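Long-range contacts in endopolygalacturonase (Chondrostereum purpureum, PDB 1K5C), which probably hydrolyses the alpha-1,4 links between galacturonate units of polygalacturonate, as an endo-acting glycoside hydrolase of family 28: residues A[19-24]-A[44-49]; A[136-141]-A[167-172]; A[240-245]-A[279-284]; A[264-269]-A[295-300]. All blocks are in the same frame, centred on the assembly; numbering follows the deposited sequence.

How the contacts relate
Contacts 1, 2 and 3 each join parallel strands of successive turns of the beta-helix. Contact 4 instead lays a loop after strand 254-259 against strand 294-299. Contact 2 lies nearest the middle of the chain, and its end at N171 and Q172 approaches the substrate site. Contacts 1 and 3 sit on opposite sides of the chain's centre, their centres about 39 Å apart. All four mix buried and exposed residues. The inward faces differ: aliphatic and methionine carbons in contact 1, valines in contact 2, stacked rings in contact 3. Contact 4 has no strand pairing and relies on one buried glutamate. Contacts 3 and 4 alternate along the chain without touching.

Contact 1. Residues A[19-24]-A[44-49]; sequences AVTLNG and TMAGDI
T44 opens the pairing with V20. Its N-H gives a backbone hydrogen bond to V20 O (2.9 Å), and its OG1 shares a water with the same oxygen. The water donates to V20 O and lies 2.7 Å from T44 OG1. T44 O then accepts from L22 N (2.8 Å). The side chains of T44 and T21 are on one face of the strands, those of M45 and L22 on the other. M45 lies alongside L22, both pointing the same way, with M45 CG 4.0 Å from L22 CD2. On that face V5 and L35 also touch L22, and F70 touches M45. A46 N donates to L22 O and closes the ladder. The A46 methyl meets two side chains: its CB is 3.8 Å from T21 CG2, and N23 OD1 is equally near. At G47 the CA atoms come closest, its CA 3.7 Å from G24 CA, and the two backbones pack directly. The D48 side chain sets off away from 19-24, and its OD1 accepts from I76 N; its carbonyl O lies 3.0 Å from G24 CA. I49 returns to the apolar side and crosses L22 at about a right angle. Its CD1 sits 3.6 Å from L22 CG, which is anti to the backbone N (chi1 177°), and touches both leucine methyls. I49 CG1 packs against N23 O, a buried oxygen with no polar partner in the model. Such in-register stacking of parallel strands, with aliphatic side chains aligned on the inner face, is typical of the right-handed parallel beta-helix of family 28.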
loop_
_atom_site.group_PDB
_atom_site.type_symbol
_atom_site.label_atom_id
_atom_site.label_comp_id
_atom_site.label_asym_id
_atom_site.label_seq_id
_atom_site.Cartn_x
_atom_site.Cartn_y
_atom_site.Cartn_z
ATOM N N ALA A 19 -18.631 8.892 -21.355
ATOM C CA ALA A 19 -19.229 7.845 -20.520
ATOM C C ALA A 19 -18.814 6.532 -21.154
ATOM O O ALA A 19 -19.276 6.159 -22.249
ATOM C CB ALA A 19 -20.735 7.969 -20.477
ATOM N N VAL A 20 -17.921 5.804 -20.500
ATOM C CA VAL A 20 -17.404 4.523 -20.971
ATOM C C VAL A 20 -18.009 3.415 -20.098
ATOM O O VAL A 20 -18.010 3.593 -18.861
ATOM C CB VAL A 20 -15.871 4.494 -20.877
ATOM C CG1 VAL A 20 -15.286 3.114 -21.229
ATOM C CG2 VAL A 20 -15.285 5.549 -21.821
ATOM N N THR A 21 -18.489 2.353 -20.693
ATOM C CA THR A 21 -18.917 1.191 -19.951
ATOM C C THR A 21 -17.910 0.077 -20.152
ATOM O O THR A 21 -17.621 -0.268 -21.288
ATOM C CB THR A 21 -20.303 0.716 -20.440
ATOM O OG1 THR A 21 -21.219 1.815 -20.278
ATOM C CG2 THR A 21 -20.791 -0.439 -19.581
ATOM N N LEU A 22 -17.391 -0.429 -19.046
ATOM C CA LEU A 22 -16.405 -1.508 -19.095
ATOM C C LEU A 22 -17.189 -2.782 -18.775
ATOM O O LEU A 22 -17.543 -3.027 -17.611
ATOM C CB LEU A 22 -15.267 -1.154 -18.106
ATOM C CG LEU A 22 -14.173 -2.188 -17.971
ATOM C CD1 LEU A 22 -13.483 -2.408 -19.291
ATOM C CD2 LEU A 22 -13.216 -1.554 -16.909
ATOM N N ASN A 23 -17.489 -3.574 -19.812
ATOM C CA ASN A 23 -18.191 -4.834 -19.592
ATOM C C ASN A 23 -17.237 -5.896 -18.993
ATOM O O ASN A 23 -16.026 -5.723 -18.929
ATOM C CB ASN A 23 -18.832 -5.322 -20.882
ATOM C CG ASN A 23 -20.153 -4.686 -21.238
ATOM O OD1 ASN A 23 -20.548 -3.767 -20.582
ATOM N ND2 ASN A 23 -20.878 -5.227 -22.242
ATOM N N GLY A 24 -17.850 -6.971 -18.523
ATOM C CA GLY A 24 -17.065 -8.156 -18.031
ATOM C C GLY A 24 -16.615 -8.991 -19.234
ATOM O O GLY A 24 -17.287 -9.134 -20.249
ATOM N N THR A 44 -17.581 3.235 -16.038
ATOM C CA THR A 44 -18.400 2.443 -15.158
ATOM C C THR A 44 -18.232 0.982 -15.471
ATOM O O THR A 44 -18.420 0.576 -16.636
ATOM C CB THR A 44 -19.903 2.816 -15.315
ATOM O OG1 THR A 44 -20.052 4.241 -15.063
ATOM C CG2 THR A 44 -20.801 2.059 -14.343
ATOM N N MET A 45 -17.878 0.179 -14.467
ATOM C CA MET A 45 -17.795 -1.255 -14.659
ATOM C C MET A 45 -19.164 -1.902 -14.608
ATOM O O MET A 45 -19.961 -1.611 -13.692
ATOM C CB MET A 45 -16.967 -1.919 -13.544
ATOM C CG MET A 45 -15.538 -1.731 -13.612
ATOM S SD MET A 45 -14.605 -2.721 -12.461
ATOM C CE MET A 45 -14.163 -4.297 -13.231
ATOM N N ALA A 46 -19.416 -2.783 -15.567
ATOM C CA ALA A 46 -20.722 -3.477 -15.669
ATOM C C ALA A 46 -20.542 -4.976 -15.563
ATOM O O ALA A 46 -21.556 -5.702 -15.662
ATOM C CB ALA A 46 -21.412 -3.128 -16.988
ATOM N N GLY A 47 -19.333 -5.471 -15.374
ATOM C CA GLY A 47 -19.075 -6.903 -15.179
ATOM C C GLY A 47 -17.678 -7.078 -14.597
ATOM O O GLY A 47 -16.945 -6.116 -14.415
ATOM N N ASP A 48 -17.387 -8.344 -14.267
ATOM C CA ASP A 48 -16.078 -8.685 -13.710
ATOM C C ASP A 48 -15.096 -8.991 -14.849
ATOM O O ASP A 48 -15.472 -9.562 -15.897
ATOM C CB ASP A 48 -16.217 -9.918 -12.835
ATOM C CG ASP A 48 -17.123 -9.732 -11.618
ATOM O OD1 ASP A 48 -17.347 -8.573 -11.191
ATOM O OD2 ASP A 48 -17.545 -10.785 -11.074
ATOM N N ILE A 49 -13.824 -8.644 -14.624
ATOM C CA ILE A 49 -12.763 -8.895 -15.625
ATOM C C ILE A 49 -11.800 -9.903 -15.043
ATOM O O ILE A 49 -11.209 -9.681 -13.990
ATOM C CB ILE A 49 -12.089 -7.581 -16.042
ATOM C CG1 ILE A 49 -13.159 -6.639 -16.686
ATOM C CG2 ILE A 49 -10.971 -7.867 -17.043
ATOM C CD1 ILE A 49 -12.683 -5.273 -16.972
HETATM O O HOH W 1 -19.972 5.486 -17.509
#

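Contact 2. Residues A[136-141]-A[167-172]; sequences ITVDDF and CIVKNQ
A thiol accepts a backbone hydrogen bond here: I136 N donates to C167 SG, 3.5 Å away, with an N-H...S angle of 154°. SG is anti to the carbonyl carbon of C167 (chi1 -67°), and it also touches I136 CB. The C167 CB packs against I136 O at 3.1 Å. Beyond this pair, strands 137-139 and 168-170 run parallel, their axes 10° apart. Four backbone hydrogen bonds join them: I168 N to I136 O, V138 N to I168 O, K170 N to V138 O, and D140 N to K170 O. The last is the least straight. T137 and I168 lie side by side on one face, with T137 OG1 3.9 Å from I168 CB. V138 and V169 share the other face, where V138 CB meets V169 CG1 at 4.2 Å, and F155 covers V169. D139 and K170 are on the threonine side. D139 OD1 accepts from F141 N (3.0 Å), nearly along its C-O axis, which makes an Asx turn at the strand end. D139 OD2 accepts a hydrogen bond from a water, which in turn accepts from K170 NZ; OD2 and NZ are 4.9 Å apart. Beyond the strands, D140 CB packs on K170 O (3.3 Å). D140 OD2 is hydrogen-bonded to S117 OG, and N171 ND2 donates to T152 O and D174 O, close to the galacturonate-binding residue D173. The chemistry implies a valine-lined inner face and a mixed outer face of T137, I168, D139 and K170. There the two oxygens of D139 divide their work: one fixes the turn, the other faces the lysine across water.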
loop_
_atom_site.group_PDB
_atom_site.type_symbol
_atom_site.label_atom_id
_atom_site.label_comp_id
_atom_site.label_asym_id
_atom_site.label_seq_id
_atom_site.Cartn_x
_atom_site.Cartn_y
_atom_site.Cartn_z
ATOM N N ILE A 136 -12.248 0.524 -2.176
ATOM C CA ILE A 136 -11.657 -0.572 -2.938
ATOM C C ILE A 136 -11.298 -1.699 -1.971
ATOM O O ILE A 136 -10.739 -1.448 -0.908
ATOM C CB ILE A 136 -10.459 -0.071 -3.737
ATOM C CG1 ILE A 136 -11.022 0.940 -4.843
ATOM C CG2 ILE A 136 -9.687 -1.214 -4.410
ATOM C CD1 ILE A 136 -9.855 1.693 -5.405
ATOM N N THR A 137 -11.603 -2.929 -2.400
ATOM C CA THR A 137 -11.196 -4.106 -1.630
ATOM C C THR A 137 -10.089 -4.842 -2.386
ATOM O O THR A 137 -10.291 -5.163 -3.580
ATOM C CB THR A 137 -12.375 -5.055 -1.411
ATOM O OG1 THR A 137 -13.372 -4.372 -0.641
ATOM C CG2 THR A 137 -11.979 -6.331 -0.700
ATOM N N VAL A 138 -8.983 -5.127 -1.724
ATOM C CA VAL A 138 -7.975 -6.069 -2.246
ATOM C C VAL A 138 -8.189 -7.348 -1.430
ATOM O O VAL A 138 -7.812 -7.410 -0.249
ATOM C CB VAL A 138 -6.537 -5.536 -2.112
ATOM C CG1 VAL A 138 -5.561 -6.631 -2.550
ATOM C CG2 VAL A 138 -6.391 -4.271 -2.944
ATOM N N ASP A 139 -8.846 -8.331 -2.049
ATOM C CA ASP A 139 -9.109 -9.599 -1.386
ATOM C C ASP A 139 -8.114 -10.636 -1.916
ATOM O O ASP A 139 -8.343 -11.268 -2.947
ATOM C CB ASP A 139 -10.542 -10.077 -1.595
ATOM C CG ASP A 139 -10.827 -11.341 -0.845
ATOM O OD1 ASP A 139 -9.879 -12.011 -0.378
ATOM O OD2 ASP A 139 -12.036 -11.684 -0.700
ATOM N N ASP A 140 -6.987 -10.756 -1.168
ATOM C CA ASP A 140 -6.022 -11.794 -1.387
ATOM C C ASP A 140 -6.029 -12.799 -0.225
ATOM O O ASP A 140 -5.051 -13.505 0.020
ATOM C CB ASP A 140 -4.600 -11.220 -1.600
ATOM C CG ASP A 140 -4.445 -10.585 -2.933
ATOM O OD1 ASP A 140 -5.243 -10.722 -3.851
ATOM O OD2 ASP A 140 -3.373 -9.850 -3.052
ATOM N N PHE A 141 -7.169 -12.915 0.466
ATOM C CA PHE A 141 -7.260 -13.827 1.622
ATOM C C PHE A 141 -6.863 -15.264 1.253
ATOM O O PHE A 141 -6.274 -15.975 2.082
ATOM C CB PHE A 141 -8.697 -13.768 2.163
ATOM C CG PHE A 141 -8.875 -14.687 3.346
ATOM C CD1 PHE A 141 -8.316 -14.362 4.607
ATOM C CD2 PHE A 141 -9.564 -15.865 3.246
ATOM C CE1 PHE A 141 -8.478 -15.215 5.677
ATOM C CE2 PHE A 141 -9.687 -16.727 4.340
ATOM C CZ PHE A 141 -9.133 -16.385 5.558
ATOM N N CYS A 167 -10.992 1.696 2.263
ATOM C CA CYS A 167 -10.592 0.471 1.557
ATOM C C CYS A 167 -10.407 -0.676 2.539
ATOM O O CYS A 167 -10.301 -0.478 3.779
ATOM C CB CYS A 167 -9.308 0.743 0.776
ATOM S SG CYS A 167 -9.508 1.908 -0.599
ATOM N N ILE A 168 -10.349 -1.885 1.982
ATOM C CA ILE A 168 -10.187 -3.118 2.753
ATOM C C ILE A 168 -9.092 -3.937 2.073
ATOM O O ILE A 168 -9.166 -4.131 0.864
ATOM C CB ILE A 168 -11.497 -3.929 2.803
ATOM C CG1 ILE A 168 -12.585 -3.120 3.522
ATOM C CG2 ILE A 168 -11.277 -5.297 3.398
ATOM C CD1 ILE A 168 -13.970 -3.722 3.432
ATOM N N VAL A 169 -8.090 -4.372 2.823
ATOM C CA VAL A 169 -7.028 -5.206 2.266
ATOM C C VAL A 169 -6.832 -6.440 3.133
ATOM O O VAL A 169 -6.546 -6.328 4.330
ATOM C CB VAL A 169 -5.664 -4.420 2.188
ATOM C CG1 VAL A 169 -4.593 -5.348 1.655
ATOM C CG2 VAL A 169 -5.831 -3.155 1.361
ATOM N N LYS A 170 -6.959 -7.610 2.514
ATOM C CA LYS A 170 -6.722 -8.914 3.145
ATOM C C LYS A 170 -5.582 -9.553 2.336
ATOM O O LYS A 170 -5.779 -9.923 1.173
ATOM C CB LYS A 170 -7.971 -9.800 3.051
ATOM C CG LYS A 170 -9.201 -9.155 3.742
ATOM C CD LYS A 170 -10.436 -10.029 3.533
ATOM C CE LYS A 170 -11.646 -9.399 4.269
ATOM N NZ LYS A 170 -12.862 -10.167 3.839
ATOM N N ASN A 171 -4.390 -9.638 2.926
ATOM C CA ASN A 171 -3.242 -10.016 2.105
ATOM C C ASN A 171 -2.129 -10.599 2.968
ATOM O O ASN A 171 -2.388 -11.050 4.084
ATOM C CB ASN A 171 -2.768 -8.814 1.245
ATOM C CG ASN A 171 -2.102 -7.782 2.111
ATOM O OD1 ASN A 171 -2.267 -7.796 3.348
ATOM N ND2 ASN A 171 -1.378 -6.844 1.491
ATOM N N GLN A 172 -0.911 -10.647 2.380
ATOM C CA GLN A 172 0.244 -11.289 3.003
ATOM C C GLN A 172 1.453 -10.352 3.038
ATOM O O GLN A 172 2.570 -10.808 3.313
ATOM C CB GLN A 172 0.648 -12.615 2.331
ATOM C CG GLN A 172 -0.447 -13.652 2.341
ATOM C CD GLN A 172 -1.572 -13.393 1.369
ATOM O OE1 GLN A 172 -2.798 -13.602 1.760
ATOM N NE2 GLN A 172 -1.303 -13.034 0.166
HETATM O O HOH W 2 -13.284 -9.762 1.080
#

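Contact 3. Residues A[240-245]-A[279-284]; sequences GVTYDA and NFTGGA
Two aromatic rings, Y243 and F280, stack in parallel-displaced fashion, with centroids 4.5 Å apart and planes at 18°. The side chains lie alongside and point the same way. Y243 CD2 stands 3.5 Å above the F280 ring, offset toward its rim, while Y243 CB presses on F280 CD2 at 3.3 Å. V225 touches both residues, and W309 meets F280 edge-to-face. Backbone hydrogen bonds form the parallel ladder: N279 N to V241 O, Y243 N to N279 O, and T281 N to Y243 O. The second is straight, at 180°; the third is clearly bent. A245 N adds a bond to G283 O (2.9 Å), coming from above the carbonyl plane. Among side-chain bonds, D244 OD1 accepts from G283 N (2.9 Å), a donor well out of the carboxylate plane. With D244 CG anti to its backbone N (chi1 -179°), CG lies by the second segment, 3.3 Å from T281 O. OD1 also forms a salt bridge with K214. A water donates to D244 OD2 and bonds T281 OG1 (2.8 Å), whose oxygen also packs on T242 CG2. The chemistry implies two anchors: stacked rings on the buried face of the beta-helix turns, and a carboxylate that holds the glycine loop at the strand end, its charge probably balanced by the lysine.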
loop_
_atom_site.group_PDB
_atom_site.type_symbol
_atom_site.label_atom_id
_atom_site.label_comp_id
_atom_site.label_asym_id
_atom_site.label_seq_id
_atom_site.Cartn_x
_atom_site.Cartn_y
_atom_site.Cartn_z
ATOM N N GLY A 240 7.639 14.377 8.014
ATOM C CA GLY A 240 6.272 14.893 8.222
ATOM C C GLY A 240 5.251 13.746 8.091
ATOM O O GLY A 240 4.573 13.643 7.067
ATOM N N VAL A 241 5.203 12.878 9.090
ATOM C CA VAL A 241 4.284 11.760 9.144
ATOM C C VAL A 241 3.456 11.876 10.395
ATOM O O VAL A 241 4.011 12.047 11.482
ATOM C CB VAL A 241 5.070 10.416 9.148
ATOM C CG1 VAL A 241 4.071 9.232 9.194
ATOM C CG2 VAL A 241 6.022 10.310 7.942
ATOM N N THR A 242 2.140 11.794 10.241
ATOM C CA THR A 242 1.226 11.848 11.404
ATOM C C THR A 242 0.365 10.596 11.434
ATOM O O THR A 242 -0.377 10.354 10.477
ATOM C CB THR A 242 0.337 13.106 11.322
ATOM O OG1 THR A 242 1.170 14.253 11.196
ATOM C CG2 THR A 242 -0.542 13.216 12.568
ATOM N N TYR A 243 0.459 9.885 12.523
ATOM C CA TYR A 243 -0.430 8.752 12.834
ATOM C C TYR A 243 -1.488 9.254 13.819
ATOM O O TYR A 243 -1.144 9.808 14.869
ATOM C CB TYR A 243 0.375 7.613 13.505
ATOM C CG TYR A 243 1.440 7.031 12.630
ATOM C CD1 TYR A 243 1.155 6.088 11.660
ATOM C CD2 TYR A 243 2.770 7.438 12.763
ATOM C CE1 TYR A 243 2.133 5.538 10.839
ATOM C CE2 TYR A 243 3.776 6.897 11.967
ATOM C CZ TYR A 243 3.450 5.945 11.021
ATOM O OH TYR A 243 4.466 5.460 10.222
ATOM N N ASP A 244 -2.759 9.060 13.455
ATOM C CA ASP A 244 -3.885 9.657 14.215
ATOM C C ASP A 244 -5.001 8.649 14.227
ATOM O O ASP A 244 -5.426 8.187 13.163
ATOM C CB ASP A 244 -4.229 10.943 13.480
ATOM C CG ASP A 244 -5.338 11.782 14.059
ATOM O OD1 ASP A 244 -6.269 11.234 14.681
ATOM O OD2 ASP A 244 -5.209 13.049 13.860
ATOM N N ALA A 245 -5.480 8.221 15.428
ATOM C CA ALA A 245 -6.774 7.496 15.499
ATOM C C ALA A 245 -6.699 6.121 14.858
ATOM O O ALA A 245 -7.729 5.660 14.335
ATOM C CB ALA A 245 -7.911 8.316 14.879
ATOM N N ASN A 279 4.980 11.784 14.184
ATOM C CA ASN A 279 4.128 12.031 15.353
ATOM C C ASN A 279 3.014 10.995 15.441
ATOM O O ASN A 279 2.486 10.546 14.400
ATOM C CB ASN A 279 3.469 13.430 15.242
ATOM C CG ASN A 279 4.376 14.574 15.600
ATOM O OD1 ASN A 279 5.537 14.439 15.922
ATOM N ND2 ASN A 279 3.782 15.798 15.720
ATOM N N PHE A 280 2.588 10.728 16.672
ATOM C CA PHE A 280 1.324 10.011 16.976
ATOM C C PHE A 280 0.497 11.021 17.816
ATOM O O PHE A 280 0.710 11.151 19.017
ATOM C CB PHE A 280 1.526 8.740 17.763
ATOM C CG PHE A 280 2.218 7.609 17.002
ATOM C CD1 PHE A 280 3.580 7.563 16.853
ATOM C CD2 PHE A 280 1.426 6.566 16.451
ATOM C CE1 PHE A 280 4.208 6.495 16.193
ATOM C CE2 PHE A 280 2.059 5.513 15.796
ATOM C CZ PHE A 280 3.428 5.472 15.666
ATOM N N THR A 281 -0.398 11.744 17.104
ATOM C CA THR A 281 -1.209 12.817 17.714
ATOM C C THR A 281 -2.641 12.680 17.235
ATOM O O THR A 281 -2.974 11.864 16.394
ATOM C CB THR A 281 -0.618 14.195 17.360
ATOM O OG1 THR A 281 -0.509 14.256 15.922
ATOM C CG2 THR A 281 0.751 14.413 17.999
ATOM N N GLY A 282 -3.515 13.541 17.809
ATOM C CA GLY A 282 -4.927 13.533 17.401
ATOM C C GLY A 282 -5.649 12.467 18.200
ATOM O O GLY A 282 -5.557 12.434 19.444
ATOM N N GLY A 283 -6.398 11.613 17.541
ATOM C CA GLY A 283 -7.061 10.490 18.243
ATOM C C GLY A 283 -6.015 9.473 18.678
ATOM O O GLY A 283 -4.956 9.309 18.035
ATOM N N ALA A 284 -6.304 8.727 19.754
ATOM C CA ALA A 284 -5.428 7.685 20.219
ATOM C C ALA A 284 -5.127 6.675 19.104
ATOM O O ALA A 284 -6.039 6.165 18.440
ATOM C CB ALA A 284 -6.095 6.960 21.381
HETATM O O HOH W 3 -2.305 8.700 17.239
HETATM O O HOH W 4 -2.938 14.795 14.624
#

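Contact 4. Residues A[264-269]-A[295-300]; sequences DDVGNP and RVTVEC
The 264-269 loop lies against strand 296-299 without strand pairing, and the nearest CA atoms, V266 to E299 and P269 to C300, are still 6.0 Å apart. Its one hydrogen bond to the strand runs from G267 N to E299 OE2 (2.9 Å, 165°), from above the carboxylate plane. E299 is buried, and the loop wraps its side chain. A bend at chi2 (86°) sets E299 CD against V266 CB, 3.7 Å away, and the two side chains cross at about a right angle. P269 also crosses E299, its CD lying 3.5 Å from OE2. Strand 294-299 is one strand of a parallel sheet of the beta-helix, between strands 254-259 and 322-323, and the loop lies beside its end. V266 CG1 reaches T297 CG2 at 3.9 Å, while T297 OG1 turns to T321 N. P269 CG rests on the backbone of C300 (3.7 Å to its carbonyl C), whose sulfur forms the disulfide with C303. The loop is also tied to other residues: G267 O accepts from S261 and R231, and the D265 carboxylate forms a salt bridge with K253. The D265 side chain also lies about 4 Å from that of R226, a galacturonate-binding residue.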
loop_
_atom_site.group_PDB
_atom_site.type_symbol
_atom_site.label_atom_id
_atom_site.label_comp_id
_atom_site.label_asym_id
_atom_site.label_seq_id
_atom_site.Cartn_x
_atom_site.Cartn_y
_atom_site.Cartn_z
ATOM N N ASP A 264 17.302 -5.680 7.211
ATOM C CA ASP A 264 17.363 -6.094 8.591
ATOM C C ASP A 264 16.482 -5.202 9.453
ATOM O O ASP A 264 16.277 -4.011 9.143
ATOM C CB ASP A 264 18.798 -6.019 9.072
ATOM C CG ASP A 264 19.726 -6.996 8.363
ATOM O OD1 ASP A 264 19.359 -8.181 8.277
ATOM O OD2 ASP A 264 20.804 -6.549 7.931
ATOM N N ASP A 265 15.983 -5.737 10.572
ATOM C CA ASP A 265 15.222 -4.906 11.509
ATOM C C ASP A 265 16.145 -3.924 12.264
ATOM O O ASP A 265 15.727 -2.745 12.420
ATOM C CB ASP A 265 14.460 -5.821 12.484
ATOM C CG ASP A 265 13.375 -6.666 11.859
ATOM O OD1 ASP A 265 12.831 -6.424 10.758
ATOM O OD2 ASP A 265 13.021 -7.682 12.560
ATOM N N VAL A 266 17.286 -4.361 12.693
ATOM C CA VAL A 266 18.225 -3.529 13.447
ATOM C C VAL A 266 19.647 -3.868 12.984
ATOM O O VAL A 266 19.864 -4.853 12.255
ATOM C CB VAL A 266 18.073 -3.748 14.957
ATOM C CG1 VAL A 266 16.667 -3.417 15.468
ATOM C CG2 VAL A 266 18.386 -5.177 15.355
ATOM N N GLY A 267 20.580 -3.034 13.460
ATOM C CA GLY A 267 22.010 -3.197 13.226
ATOM C C GLY A 267 22.552 -2.257 12.177
ATOM O O GLY A 267 21.991 -2.159 11.051
ATOM N N ASN A 268 23.611 -1.546 12.483
ATOM C CA ASN A 268 24.355 -0.705 11.544
ATOM C C ASN A 268 23.339 0.057 10.703
ATOM O O ASN A 268 23.428 0.006 9.480
ATOM C CB ASN A 268 25.294 -1.540 10.683
ATOM C CG ASN A 268 26.269 -0.957 9.675
ATOM O OD1 ASN A 268 26.757 -1.478 8.582
ATOM N ND2 ASN A 268 26.713 0.267 10.001
ATOM N N PRO A 269 22.431 0.847 11.320
ATOM C CA PRO A 269 21.459 1.585 10.491
ATOM C C PRO A 269 22.152 2.605 9.612
ATOM O O PRO A 269 23.140 3.250 9.949
ATOM C CB PRO A 269 20.518 2.218 11.524
ATOM C CG PRO A 269 21.456 2.414 12.724
ATOM C CD PRO A 269 22.262 1.085 12.759
ATOM N N ARG A 295 6.828 -4.424 21.283
ATOM C CA ARG A 295 5.949 -3.241 21.201
ATOM C C ARG A 295 6.468 -2.207 20.196
ATOM O O ARG A 295 5.851 -2.018 19.143
ATOM C CB ARG A 295 5.730 -2.642 22.599
ATOM C CG ARG A 295 4.873 -3.595 23.489
ATOM C CD ARG A 295 4.493 -2.947 24.790
ATOM N NE ARG A 295 5.561 -2.626 25.742
ATOM C CZ ARG A 295 6.016 -3.540 26.623
ATOM N NH1 ARG A 295 5.601 -4.800 26.632
ATOM N NH2 ARG A 295 6.955 -3.179 27.505
ATOM N N VAL A 296 7.577 -1.554 20.527
ATOM C CA VAL A 296 8.131 -0.488 19.669
ATOM C C VAL A 296 9.639 -0.621 19.582
ATOM O O VAL A 296 10.322 -0.662 20.609
ATOM C CB VAL A 296 7.786 0.882 20.282
ATOM C CG1 VAL A 296 8.482 2.024 19.524
ATOM C CG2 VAL A 296 6.284 1.118 20.346
ATOM N N THR A 297 10.163 -0.599 18.362
ATOM C CA THR A 297 11.599 -0.414 18.146
ATOM C C THR A 297 11.787 0.739 17.143
ATOM O O THR A 297 11.126 0.762 16.094
ATOM C CB THR A 297 12.308 -1.683 17.680
ATOM O OG1 THR A 297 12.418 -2.519 18.877
ATOM C CG2 THR A 297 13.707 -1.467 17.100
ATOM N N VAL A 298 12.701 1.639 17.497
ATOM C CA VAL A 298 13.169 2.706 16.617
ATOM C C VAL A 298 14.673 2.487 16.464
ATOM O O VAL A 298 15.382 2.466 17.479
ATOM C CB VAL A 298 12.881 4.097 17.221
ATOM C CG1 VAL A 298 13.520 5.180 16.347
ATOM C CG2 VAL A 298 11.367 4.299 17.378
ATOM N N GLU A 299 15.127 2.319 15.213
ATOM C CA GLU A 299 16.543 2.069 14.900
ATOM C C GLU A 299 16.982 3.092 13.862
ATOM O O GLU A 299 16.885 2.878 12.661
ATOM C CB GLU A 299 16.715 0.615 14.406
ATOM C CG GLU A 299 18.167 0.286 14.051
ATOM C CD GLU A 299 19.018 -0.171 15.211
ATOM O OE1 GLU A 299 18.589 -0.107 16.363
ATOM O OE2 GLU A 299 20.160 -0.639 14.947
ATOM N N CYS A 300 17.478 4.219 14.361
ATOM C CA CYS A 300 17.884 5.345 13.522
ATOM C C CYS A 300 19.400 5.450 13.440
ATOM O O CYS A 300 20.083 5.503 14.471
ATOM C CB CYS A 300 17.424 6.694 14.114
ATOM S SG CYS A 300 15.646 7.002 13.989
#